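Local coordinates for protein thermoresistant glucokinase (Janibacter sp. HTCC2649, PDB 4EUN) that probably phosphorylates gluconate at the expense of ATP, as a P-loop sugar kinase of the thermoresistant gluconokinase type, at residues V33-S38 / F128-G133; T43-G48 / Q182-A187; A58-F63 / W84-S89; C108-R113 / A160-L165. All blocks are in the same frame, centred on the assembly; numbering follows the deposited sequence.

The four contacts are set in and around a parallel five-stranded sheet. Contact 1 lies at its centre, about 5 Å from the centre of the chain. Contact 2 packs against one face, with centres 11 Å apart: Leu131 CD1 meets Leu183 CD1 at 3.7 Å. Contact 4 is closer still, with centres 8 Å apart, and is joined to contact 1 by the probable hydrogen bond Val34 O to Cys108 N, 2.8 Å. Contact 3 touches contact 4 where Ala60 CB meets Cys108 SG at 3.8 Å. Contacts 2 and 3 both reach the second subunit. Contacts 1 and 2 hold parts of a probable P-loop around a bound sulfate.

Contact 1: V33-S38 / F128-G133; sequences VVMGVS and FLHLDG
Val33, Val34 and Met35 run parallel beside Phe128, Leu129 and His130, with the strand axes 4.7 Å apart. Three backbone hydrogen bonds join them. Leu129 N gives to Val33 O at 2.8 Å, Met35 N gives to Leu129 O, and Leu131 N gives to Met35 O. The tight part is the buried strand pair. On one face Val33 and Phe128 run alongside one another in the same sense. Val33 CB is 3.7 Å from Phe128 CE2 and meets the ring obliquely. Met35 shares this face. In one of its two conformers Met35 CE comes within 3.9 Å of His130 CB; the second makes this contact less certain. On the other face Val34 CG2 meets Leu129 CD1 at 4.0 Å.

The loose part begins where the chains diverge after Gly36. A water bridges the gap: it accepts from Val37 N and donates to Leu131 O at 2.7 Å. Asp132 is partly exposed and bonds within its own segment. Asp132 OD2 accepts from His130 NE2 at 2.8 Å, on the anti side of the carboxylate. This His130-Asp132 bond would help fix the imidazole rotation. Asp132 OD1 accepts from Gly133 N. Strands 104-108 and 171-175 flank the pair. Strand 31-35 is the middle strand and 127-132 its neighbour; the strand running into a probable Walker A loop at Gly36 is typical of P-loop kinases.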
loop_
_atom_site.group_PDB
_atom_site.type_symbol
_atom_site.label_atom_id
_atom_site.label_comp_id
_atom_site.label_asym_id
_atom_site.label_seq_id
_atom_site.Cartn_x
_atom_site.Cartn_y
_atom_site.Cartn_z
ATOM N N VAL A 33 13.069 -1.434 -0.086
ATOM C CA VAL A 33 12.231 -2.216 0.812
ATOM C C VAL A 33 12.291 -1.588 2.193
ATOM O O VAL A 33 13.379 -1.414 2.739
ATOM C CB VAL A 33 12.693 -3.698 0.894
ATOM C CG1 VAL A 33 11.909 -4.445 1.971
ATOM C CG2 VAL A 33 12.509 -4.376 -0.464
ATOM N N VAL A 34 11.126 -1.236 2.740
ATOM C CA VAL A 34 11.044 -0.749 4.113
ATOM C C VAL A 34 10.676 -1.955 4.942
ATOM O O VAL A 34 9.599 -2.513 4.794
ATOM C CB VAL A 34 9.969 0.340 4.291
ATOM C CG1 VAL A 34 10.022 0.897 5.718
ATOM C CG2 VAL A 34 10.181 1.469 3.261
ATOM N N MET A 35 11.570 -2.328 5.847
ATOM C CA MET A 35 11.422 -3.553 6.600
ATOM C C MET A 35 11.262 -3.200 8.072
ATOM O O MET A 35 11.962 -2.347 8.584
ATOM C CB MET A 35 12.654 -4.431 6.362
ATOM C CG MET A 35 12.958 -5.415 7.455
ATOM S SD MET A 35 14.427 -6.396 7.084
ATOM C CE MET A 35 15.763 -5.206 7.244
ATOM N N GLY A 36 10.309 -3.835 8.747
ATOM C CA GLY A 36 10.129 -3.623 10.175
ATOM C C GLY A 36 8.895 -4.367 10.620
ATOM O O GLY A 36 8.069 -4.734 9.797
ATOM N N VAL A 37 8.751 -4.587 11.916
ATOM C CA VAL A 37 7.579 -5.320 12.386
ATOM C C VAL A 37 6.297 -4.506 12.214
ATOM O O VAL A 37 6.346 -3.309 11.944
ATOM C CB VAL A 37 7.730 -5.770 13.854
ATOM C CG1 VAL A 37 9.018 -6.562 14.026
ATOM C CG2 VAL A 37 7.706 -4.572 14.797
ATOM N N SER A 38 5.152 -5.168 12.353
ATOM C CA SER A 38 3.863 -4.484 12.324
ATOM C C SER A 38 3.777 -3.423 13.415
ATOM O O SER A 38 4.138 -3.674 14.574
ATOM C CB SER A 38 2.725 -5.489 12.518
ATOM O OG SER A 38 2.646 -6.388 11.430
ATOM N N PHE A 128 17.565 -1.273 1.516
ATOM C CA PHE A 128 16.675 -1.520 2.638
ATOM C C PHE A 128 16.635 -0.359 3.607
ATOM O O PHE A 128 17.671 0.201 3.956
ATOM C CB PHE A 128 17.115 -2.799 3.379
ATOM C CG PHE A 128 16.857 -4.044 2.595
ATOM C CD1 PHE A 128 17.769 -4.489 1.644
ATOM C CD2 PHE A 128 15.668 -4.745 2.769
ATOM C CE1 PHE A 128 17.505 -5.629 0.886
ATOM C CE2 PHE A 128 15.399 -5.883 2.023
ATOM C CZ PHE A 128 16.317 -6.324 1.081
ATOM N N LEU A 129 15.430 0.012 4.026
ATOM C CA LEU A 129 15.257 0.930 5.144
ATOM C C LEU A 129 14.717 0.091 6.289
ATOM O O LEU A 129 13.599 -0.421 6.234
ATOM C CB LEU A 129 14.279 2.054 4.787
ATOM C CG LEU A 129 14.605 2.881 3.542
ATOM C CD1 LEU A 129 13.459 3.842 3.261
ATOM C CD2 LEU A 129 15.912 3.639 3.710
ATOM N N HIS A 130 15.527 -0.074 7.323
ATOM C CA HIS A 130 15.150 -0.925 8.449
ATOM C C HIS A 130 14.570 -0.067 9.579
ATOM O O HIS A 130 15.305 0.613 10.292
ATOM C CB HIS A 130 16.378 -1.700 8.922
ATOM C CG HIS A 130 16.159 -2.510 10.161
ATOM N ND1 HIS A 130 17.211 -3.038 10.880
ATOM C CD2 HIS A 130 15.029 -2.892 10.802
ATOM C CE1 HIS A 130 16.736 -3.698 11.923
ATOM N NE2 HIS A 130 15.420 -3.623 11.905
ATOM N N LEU A 131 13.244 -0.087 9.707
ATOM C CA LEU A 131 12.539 0.727 10.687
ATOM C C LEU A 131 12.370 -0.093 11.953
ATOM O O LEU A 131 11.749 -1.162 11.940
ATOM C CB LEU A 131 11.176 1.140 10.127
ATOM C CG LEU A 131 10.309 2.143 10.890
ATOM C CD1 LEU A 131 10.961 3.508 10.953
ATOM C CD2 LEU A 131 8.979 2.246 10.182
ATOM N N ASP A 132 12.934 0.386 13.055
ATOM C CA ASP A 132 12.934 -0.428 14.248
ATOM C C ASP A 132 13.179 0.397 15.498
ATOM O O ASP A 132 13.506 1.581 15.429
ATOM C CB ASP A 132 13.992 -1.514 14.103
ATOM C CG ASP A 132 13.605 -2.798 14.786
ATOM O OD1 ASP A 132 12.755 -2.767 15.698
ATOM O OD2 ASP A 132 14.150 -3.851 14.406
ATOM N N GLY A 133 13.016 -0.245 16.643
ATOM C CA GLY A 133 13.209 0.424 17.914
ATOM C C GLY A 133 12.937 -0.554 19.028
ATOM O O GLY A 133 12.712 -1.740 18.783
HETATM O O HOH W 1 10.738 -3.048 13.527
#

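Contact 2: T43-G48 / Q182-A187; sequences TTIAHG and QLIERA. With SO4 (sulfate ion), chain B.
The side chains of Ile45 and Ile184 pass one another, each heading for the other's helix, where two helices of the P-loop kinase fold pack on one face of the sheet. Helix 42-53 follows the probable Walker A loop. Helix 180-191 is the last helix of the chain. Their local axes come within 9.3 Å and cross at -49°.

The packing between the helices is apolar. Ile45 CD1 does the reaching. Ile45 CD1 lies 3.8 Å from Leu183 CB and 4.0 Å from Ile184 CG1. Both Ile45 torsions are near -60° (chi1 -55°), and they carry CD1 across to the other helix although the side chain does not start in that direction. Ile184 answers with its own end. Ile184 CD1 sits 3.8 Å from Gly48 CA and also meets Thr44 O, so it lies over a patch of backbone where glycine presents no side chain. Its CG2 branch lies along Gly48 too, near the carbonyl. On the sheet side, Leu174 touches both Ile45 and Leu183.

The polar contacts lie at the start of segment 43-48. The second subunit packs near here, with its His47 against Thr43 and Thr44. A sulfate, probably from the crystallisation liquor, is bonded to Lys42 NZ, Gly41 N and Gly39 N. That cradle is consistent with a site for a nucleotide phosphate. Thr43 N completes it, giving to sulfate O3 at 3.2 Å with an N-H...O angle of 158°.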
loop_
_atom_site.group_PDB
_atom_site.type_symbol
_atom_site.label_atom_id
_atom_site.label_comp_id
_atom_site.label_asym_id
_atom_site.label_seq_id
_atom_site.Cartn_x
_atom_site.Cartn_y
_atom_site.Cartn_z
ATOM N N THR A 43 4.417 1.955 6.617
ATOM C CA THR A 43 3.581 2.527 5.569
ATOM C C THR A 43 3.788 4.035 5.465
ATOM O O THR A 43 3.941 4.566 4.365
ATOM C CB THR A 43 2.095 2.186 5.783
ATOM O OG1 THR A 43 1.931 0.762 5.743
ATOM C CG2 THR A 43 1.240 2.818 4.697
ATOM N N THR A 44 3.817 4.715 6.608
ATOM C CA THR A 44 4.056 6.158 6.639
ATOM C C THR A 44 5.399 6.543 6.003
ATOM O O THR A 44 5.469 7.474 5.199
ATOM C CB THR A 44 3.955 6.712 8.079
ATOM O OG1 THR A 44 2.612 6.550 8.557
ATOM C CG2 THR A 44 4.315 8.181 8.112
ATOM N N ILE A 45 6.459 5.822 6.356
ATOM C CA ILE A 45 7.778 6.069 5.787
ATOM C C ILE A 45 7.810 5.789 4.282
ATOM O O ILE A 45 8.280 6.618 3.500
ATOM C CB ILE A 45 8.874 5.229 6.499
ATOM C CG1 ILE A 45 8.858 5.484 8.011
ATOM C CG2 ILE A 45 10.245 5.530 5.910
ATOM C CD1 ILE A 45 9.026 6.948 8.390
ATOM N N ALA A 46 7.302 4.628 3.873
ATOM C CA ALA A 46 7.304 4.255 2.456
ATOM C C ALA A 46 6.503 5.239 1.615
ATOM O O ALA A 46 6.916 5.608 0.509
ATOM C CB ALA A 46 6.765 2.841 2.275
ATOM N N HIS A 47 5.352 5.641 2.142
ATOM C CA HIS A 47 4.469 6.587 1.467
ATOM C C HIS A 47 5.153 7.946 1.348
ATOM O O HIS A 47 5.093 8.591 0.303
ATOM C CB HIS A 47 3.155 6.715 2.242
ATOM C CG HIS A 47 2.134 7.580 1.572
ATOM N ND1 HIS A 47 1.129 8.217 2.271
ATOM C CD2 HIS A 47 1.950 7.902 0.270
ATOM C CE1 HIS A 47 0.377 8.901 1.428
ATOM N NE2 HIS A 47 0.852 8.728 0.208
ATOM N N GLY A 48 5.812 8.380 2.419
ATOM C CA GLY A 48 6.524 9.646 2.395
ATOM C C GLY A 48 7.665 9.663 1.394
ATOM O O GLY A 48 7.898 10.674 0.722
ATOM N N GLN A 182 11.373 13.387 10.026
ATOM C CA GLN A 182 12.825 13.282 10.124
ATOM C C GLN A 182 13.337 12.006 9.465
ATOM O O GLN A 182 14.341 12.027 8.751
ATOM C CB GLN A 182 13.268 13.301 11.589
ATOM C CG GLN A 182 13.416 14.687 12.187
ATOM C CD GLN A 182 14.598 14.772 13.136
ATOM O OE1 GLN A 182 15.208 13.754 13.477
ATOM N NE2 GLN A 182 14.937 15.986 13.556
ATOM N N LEU A 183 12.652 10.895 9.722
ATOM C CA LEU A 183 13.060 9.611 9.170
ATOM C C LEU A 183 12.957 9.605 7.639
ATOM O O LEU A 183 13.836 9.081 6.953
ATOM C CB LEU A 183 12.229 8.481 9.779
ATOM C CG LEU A 183 12.409 8.272 11.287
ATOM C CD1 LEU A 183 11.539 7.117 11.783
ATOM C CD2 LEU A 183 13.869 8.014 11.622
ATOM N N ILE A 184 11.890 10.197 7.116
ATOM C CA ILE A 184 11.700 10.296 5.664
ATOM C C ILE A 184 12.806 11.133 5.009
ATOM O O ILE A 184 13.350 10.751 3.969
ATOM C CB ILE A 184 10.315 10.879 5.327
ATOM C CG1 ILE A 184 9.223 9.859 5.662
ATOM C CG2 ILE A 184 10.234 11.263 3.856
ATOM C CD1 ILE A 184 7.845 10.459 5.851
ATOM N N GLU A 185 13.145 12.262 5.624
ATOM C CA GLU A 185 14.234 13.103 5.143
ATOM C C GLU A 185 15.552 12.348 5.194
ATOM O O GLU A 185 16.360 12.435 4.270
ATOM C CB GLU A 185 14.331 14.384 5.972
ATOM C CG GLU A 185 13.719 15.603 5.308
ATOM C CD GLU A 185 14.602 16.188 4.215
ATOM O OE1 GLU A 185 15.444 17.057 4.534
ATOM O OE2 GLU A 185 14.450 15.783 3.040
ATOM N N ARG A 186 15.754 11.605 6.277
ATOM C CA ARG A 186 16.956 10.797 6.455
ATOM C C ARG A 186 17.057 9.734 5.360
ATOM O O ARG A 186 18.112 9.564 4.743
ATOM C CB ARG A 186 16.938 10.147 7.842
ATOM C CG ARG A 186 18.119 9.252 8.151
ATOM C CD ARG A 186 18.110 8.834 9.619
ATOM N NE ARG A 186 18.746 7.535 9.825
ATOM C CZ ARG A 186 20.061 7.346 9.874
ATOM N NH1 ARG A 186 20.887 8.373 9.727
ATOM N NH2 ARG A 186 20.552 6.127 10.065
ATOM N N ALA A 187 15.951 9.037 5.120
ATOM C CA ALA A 187 15.866 8.034 4.057
ATOM C C ALA A 187 16.139 8.629 2.682
ATOM O O ALA A 187 16.895 8.057 1.894
ATOM C CB ALA A 187 14.490 7.365 4.064
HETATM S S SO4 B . 3.144 -0.541 9.894
HETATM O O1 SO4 B . 4.450 -1.187 9.935
HETATM O O2 SO4 B . 2.134 -1.518 10.272
HETATM O O3 SO4 B . 2.889 -0.053 8.546
HETATM O O4 SO4 B . 3.091 0.581 10.818
#

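Contact 3: A58-F63 / W84-S89; sequences AEADAF and WPWLRS
Trp86, Phe63 and Ser89 carry most of the contact. Trp86 reaches from helix 80-99 with its ring set edge-on to the 3-10 turn 60-63. CG is anti to the backbone N (chi1 169°), which directs the indole across to this turn. Trp86 NE1 gives a nearly straight hydrogen bond to Ala60 O, 2.9 Å long. The oxygen lies in the indole plane, but the N-H comes from above the carbonyl plane of Ala60. Phe63 N bonds the same oxygen from the opposite face, so two donors grip it. Farther round the indole, Trp86 CZ2 packs on Ala60 CB at 3.9 Å.

Phe63 uses its CB. Phe63 CB lies 3.7 Å from Trp86 CD1 and 3.8 Å from Ser89 OG. That hydroxyl meets the phenyl ring obliquely. Ser89 OG is bonded within its own helix, giving to Trp86 O at 2.8 Å.

The contact ties the turn after strand 56-59, outermost within this chain, to helix 80-99. Other rings extend it. His64 stacks on Trp86, and Trp93 meets Phe63 edge-to-face. Trp93 of the second subunit bonds Ala62 O, so the contact is part of an aromatic cluster beside the subunit interface.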
loop_
_atom_site.group_PDB
_atom_site.type_symbol
_atom_site.label_atom_id
_atom_site.label_comp_id
_atom_site.label_asym_id
_atom_site.label_seq_id
_atom_site.Cartn_x
_atom_site.Cartn_y
_atom_site.Cartn_z
ATOM N N ALA A 58 4.002 -0.324 -2.903
ATOM C CA ALA A 58 3.172 -1.515 -2.736
ATOM C C ALA A 58 3.360 -2.085 -1.339
ATOM O O ALA A 58 4.420 -1.958 -0.736
ATOM C CB ALA A 58 3.518 -2.565 -3.768
ATOM N N GLU A 59 2.312 -2.738 -0.852
ATOM C CA GLU A 59 2.321 -3.369 0.454
ATOM C C GLU A 59 2.576 -4.856 0.249
ATOM O O GLU A 59 1.780 -5.531 -0.400
ATOM C CB GLU A 59 0.952 -3.153 1.091
ATOM C CG GLU A 59 1.021 -2.654 2.509
ATOM C CD GLU A 59 1.564 -3.705 3.439
ATOM O OE1 GLU A 59 2.332 -3.353 4.359
ATOM O OE2 GLU A 59 1.222 -4.893 3.246
ATOM N N ALA A 60 3.691 -5.361 0.780
ATOM C CA ALA A 60 4.094 -6.741 0.506
ATOM C C ALA A 60 3.126 -7.807 1.021
ATOM O O ALA A 60 3.040 -8.879 0.428
ATOM C CB ALA A 60 5.508 -7.022 1.028
ATOM N N ASP A 61 2.388 -7.528 2.095
ATOM C CA ASP A 61 1.487 -8.553 2.631
ATOM C C ASP A 61 0.394 -8.911 1.620
ATOM O O ASP A 61 -0.195 -9.979 1.706
ATOM C CB ASP A 61 0.857 -8.133 3.967
ATOM C CG ASP A 61 1.725 -8.463 5.157
ATOM O OD1 ASP A 61 2.668 -9.270 5.008
ATOM O OD2 ASP A 61 1.447 -7.933 6.259
ATOM N N ALA A 62 0.105 -8.026 0.667
ATOM C CA ALA A 62 -0.948 -8.322 -0.286
ATOM C C ALA A 62 -0.536 -9.468 -1.205
ATOM O O ALA A 62 -1.387 -10.114 -1.814
ATOM C CB ALA A 62 -1.298 -7.073 -1.106
ATOM N N PHE A 63 0.766 -9.722 -1.279
ATOM C CA PHE A 63 1.313 -10.798 -2.109
ATOM C C PHE A 63 1.241 -12.151 -1.410
ATOM O O PHE A 63 1.469 -13.181 -2.045
ATOM C CB PHE A 63 2.773 -10.518 -2.471
ATOM C CG PHE A 63 2.962 -9.371 -3.425
ATOM C CD1 PHE A 63 2.859 -8.057 -2.987
ATOM C CD2 PHE A 63 3.280 -9.611 -4.754
ATOM C CE1 PHE A 63 3.056 -6.995 -3.860
ATOM C CE2 PHE A 63 3.482 -8.553 -5.637
ATOM C CZ PHE A 63 3.371 -7.247 -5.189
ATOM N N TRP A 84 9.001 -18.643 1.366
ATOM C CA TRP A 84 9.767 -18.656 0.115
ATOM C C TRP A 84 8.949 -18.257 -1.126
ATOM O O TRP A 84 9.408 -17.417 -1.901
ATOM C CB TRP A 84 10.513 -19.983 -0.137
ATOM C CG TRP A 84 11.526 -20.395 0.906
ATOM C CD1 TRP A 84 11.600 -21.614 1.524
ATOM C CD2 TRP A 84 12.617 -19.616 1.431
ATOM N NE1 TRP A 84 12.658 -21.640 2.401
ATOM C CE2 TRP A 84 13.298 -20.426 2.365
ATOM C CE3 TRP A 84 13.078 -18.314 1.212
ATOM C CZ2 TRP A 84 14.413 -19.976 3.076
ATOM C CZ3 TRP A 84 14.192 -17.875 1.916
ATOM C CH2 TRP A 84 14.841 -18.698 2.833
ATOM N N PRO A 85 7.746 -18.849 -1.326
ATOM C CA PRO A 85 7.005 -18.455 -2.536
ATOM C C PRO A 85 6.603 -16.985 -2.520
ATOM O O PRO A 85 6.606 -16.355 -3.576
ATOM C CB PRO A 85 5.761 -19.355 -2.500
ATOM C CG PRO A 85 6.194 -20.558 -1.701
ATOM C CD PRO A 85 7.095 -19.986 -0.645
ATOM N N TRP A 86 6.290 -16.455 -1.341
ATOM C CA TRP A 86 5.954 -15.046 -1.164
ATOM C C TRP A 86 7.128 -14.136 -1.526
ATOM O O TRP A 86 6.984 -13.192 -2.302
ATOM C CB TRP A 86 5.504 -14.820 0.283
ATOM C CG TRP A 86 5.359 -13.384 0.719
ATOM C CD1 TRP A 86 4.483 -12.460 0.221
ATOM C CD2 TRP A 86 6.070 -12.731 1.780
ATOM N NE1 TRP A 86 4.622 -11.274 0.891
ATOM C CE2 TRP A 86 5.587 -11.408 1.855
ATOM C CE3 TRP A 86 7.072 -13.135 2.669
ATOM C CZ2 TRP A 86 6.072 -10.486 2.785
ATOM C CZ3 TRP A 86 7.556 -12.220 3.591
ATOM C CH2 TRP A 86 7.058 -10.907 3.640
ATOM N N LEU A 87 8.296 -14.432 -0.973
ATOM C CA LEU A 87 9.506 -13.688 -1.283
ATOM C C LEU A 87 9.853 -13.748 -2.774
ATOM O O LEU A 87 10.280 -12.748 -3.356
ATOM C CB LEU A 87 10.662 -14.229 -0.442
ATOM C CG LEU A 87 10.462 -13.963 1.044
ATOM C CD1 LEU A 87 11.371 -14.875 1.839
ATOM C CD2 LEU A 87 10.778 -12.513 1.390
ATOM N N ARG A 88 9.684 -14.915 -3.389
ATOM C CA ARG A 88 9.950 -15.033 -4.822
ATOM C C ARG A 88 8.971 -14.203 -5.642
ATOM O O ARG A 88 9.351 -13.648 -6.665
ATOM C CB ARG A 88 9.939 -16.489 -5.296
ATOM C CG ARG A 88 11.216 -17.252 -4.972
ATOM C CD ARG A 88 11.187 -18.633 -5.608
ATOM N NE ARG A 88 10.095 -19.443 -5.074
ATOM C CZ ARG A 88 10.256 -20.420 -4.189
ATOM N NH1 ARG A 88 9.207 -21.103 -3.752
ATOM N NH2 ARG A 88 11.470 -20.722 -3.750
ATOM N N SER A 89 7.723 -14.113 -5.203
ATOM C CA SER A 89 6.754 -13.315 -5.966
ATOM C C SER A 89 7.085 -11.831 -5.852
ATOM O O SER A 89 6.903 -11.072 -6.814
ATOM C CB SER A 89 5.323 -13.600 -5.512
ATOM O OG SER A 89 5.061 -13.004 -4.260
#

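Contact 4: C108-R113 / A160-L165; sequences CSALKR and ATLEAL
Arg113 N and Glu163 OE1 form the shorter of two hydrogen bonds in this contact, at 2.9 Å. The N-H meets the carboxylate from above its plane, 51° out. Lys112 occupies the N-cap position, so Glu163 accepts from the first turn of helix 113-119. The positive end of that helix dipole would favour the charged carboxylate. The second bond runs from Glu163 N to Leu111 O, at 3.2 Å. Together they hold Glu163 by backbone and side chain.

Around this pair the basic side chains lead away. Lys112 crosses Glu163 with its aliphatic part, CG lying 3.7 Å from OE2. Its chain is extended beyond CG and takes NZ to a salt bridge with Asp80. Arg113 CB rests 3.4 Å from Glu163 OE1, while its guanidinium pairs with Asp168, Glu166 and Asp117.

Beyond the polar pair the contact is mostly van der Waals packing. Ala110 CB touches both residues at the helix end, 3.8 Å from Leu162 CB and 4.0 Å from Thr161 CB. Leu162 CD1 lies 3.7 Å from Leu111 N. Thr161 CG2 touches Lys112 CG, and its hydroxyl bonds Ser157 within helix 155-161. The Glu163 carboxylate thus accepts from the first backbone N-H of helix 113-119, and the strand-to-helix loop after strand 104-108 is docked against the end of helix 155-161.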
loop_
_atom_site.group_PDB
_atom_site.type_symbol
_atom_site.label_atom_id
_atom_site.label_comp_id
_atom_site.label_asym_id
_atom_site.label_seq_id
_atom_site.Cartn_x
_atom_site.Cartn_y
_atom_site.Cartn_z
ATOM N N CYS A 108 7.734 -4.372 3.952
ATOM C CA CYS A 108 7.774 -5.775 4.370
ATOM C C CYS A 108 7.812 -5.878 5.888
ATOM O O CYS A 108 8.392 -5.023 6.556
ATOM C CB CYS A 108 9.040 -6.465 3.857
ATOM S SG CYS A 108 9.094 -6.725 2.089
ATOM N N SER A 109 7.241 -6.950 6.432
ATOM C CA SER A 109 7.434 -7.282 7.843
ATOM C C SER A 109 8.865 -7.784 8.062
ATOM O O SER A 109 9.749 -7.534 7.243
ATOM C CB SER A 109 6.418 -8.332 8.281
ATOM O OG SER A 109 6.359 -9.382 7.338
ATOM N N ALA A 110 9.107 -8.479 9.178
ATOM C CA ALA A 110 10.468 -8.875 9.543
ATOM C C ALA A 110 11.094 -9.797 8.503
ATOM O O ALA A 110 10.449 -10.729 8.018
ATOM C CB ALA A 110 10.475 -9.541 10.886
ATOM N N LEU A 111 12.352 -9.541 8.166
ATOM C CA LEU A 111 13.047 -10.406 7.233
ATOM C C LEU A 111 14.369 -10.902 7.799
ATOM O O LEU A 111 15.119 -10.147 8.436
ATOM C CB LEU A 111 13.357 -9.653 5.957
ATOM C CG LEU A 111 12.180 -9.017 5.228
ATOM C CD1 LEU A 111 12.712 -8.125 4.121
ATOM C CD2 LEU A 111 11.283 -10.100 4.676
ATOM N N LYS A 112 14.648 -12.176 7.543
ATOM C CA LYS A 112 15.953 -12.749 7.769
ATOM C C LYS A 112 16.876 -12.330 6.641
ATOM O O LYS A 112 16.406 -11.957 5.572
ATOM C CB LYS A 112 15.845 -14.269 7.770
ATOM C CG LYS A 112 14.991 -14.842 8.887
ATOM C CD LYS A 112 15.117 -16.369 8.894
ATOM C CE LYS A 112 14.217 -17.004 9.943
ATOM N NZ LYS A 112 14.415 -18.484 9.990
ATOM N N ARG A 113 18.184 -12.421 6.872
ATOM C CA ARG A 113 19.167 -12.207 5.810
ATOM C C ARG A 113 18.893 -13.051 4.570
ATOM O O ARG A 113 18.908 -12.537 3.451
ATOM C CB ARG A 113 20.576 -12.516 6.326
ATOM C CG ARG A 113 21.610 -12.719 5.215
ATOM C CD ARG A 113 21.976 -11.391 4.609
ATOM N NE ARG A 113 22.650 -11.514 3.317
ATOM C CZ ARG A 113 23.883 -11.086 3.073
ATOM N NH1 ARG A 113 24.594 -10.515 4.038
ATOM N NH2 ARG A 113 24.403 -11.226 1.862
ATOM N N ALA A 160 12.329 -11.749 16.700
ATOM C CA ALA A 160 13.310 -12.820 16.551
ATOM C C ALA A 160 13.692 -13.065 15.084
ATOM O O ALA A 160 14.808 -13.490 14.791
ATOM C CB ALA A 160 12.796 -14.095 17.190
ATOM N N THR A 161 12.764 -12.788 14.170
ATOM C CA THR A 161 12.956 -13.035 12.734
ATOM C C THR A 161 13.742 -11.909 12.058
ATOM O O THR A 161 14.446 -12.124 11.067
ATOM C CB THR A 161 11.578 -13.208 12.033
ATOM O OG1 THR A 161 10.911 -14.355 12.578
ATOM C CG2 THR A 161 11.723 -13.376 10.521
ATOM N N LEU A 162 13.619 -10.709 12.615
ATOM C CA LEU A 162 14.230 -9.509 12.053
ATOM C C LEU A 162 15.738 -9.495 12.307
ATOM O O LEU A 162 16.190 -9.068 13.373
ATOM C CB LEU A 162 13.559 -8.275 12.665
ATOM C CG LEU A 162 13.818 -6.918 12.021
ATOM C CD1 LEU A 162 13.777 -7.077 10.556
ATOM C CD2 LEU A 162 12.783 -5.898 12.440
ATOM N N GLU A 163 16.507 -9.963 11.324
ATOM C CA GLU A 163 17.968 -10.040 11.428
ATOM C C GLU A 163 18.612 -8.729 10.991
ATOM O O GLU A 163 18.241 -8.169 9.960
ATOM C CB GLU A 163 18.513 -11.214 10.599
ATOM C CG GLU A 163 18.094 -12.576 11.158
ATOM C CD GLU A 163 18.534 -13.760 10.323
ATOM O OE1 GLU A 163 19.207 -13.586 9.277
ATOM O OE2 GLU A 163 18.196 -14.899 10.721
ATOM N N ALA A 164 19.571 -8.245 11.780
ATOM C CA ALA A 164 20.254 -6.984 11.486
ATOM C C ALA A 164 20.800 -6.958 10.067
ATOM O O ALA A 164 21.253 -7.986 9.538
ATOM C CB ALA A 164 21.389 -6.756 12.482
ATOM N N LEU A 165 20.753 -5.786 9.439
ATOM C CA LEU A 165 21.432 -5.627 8.155
ATOM C C LEU A 165 22.929 -5.901 8.321
ATOM O O LEU A 165 23.556 -5.479 9.302
ATOM C CB LEU A 165 21.197 -4.231 7.577
ATOM C CG LEU A 165 19.775 -3.976 7.084
ATOM C CD1 LEU A 165 19.563 -2.495 6.912
ATOM C CD2 LEU A 165 19.535 -4.701 5.772
#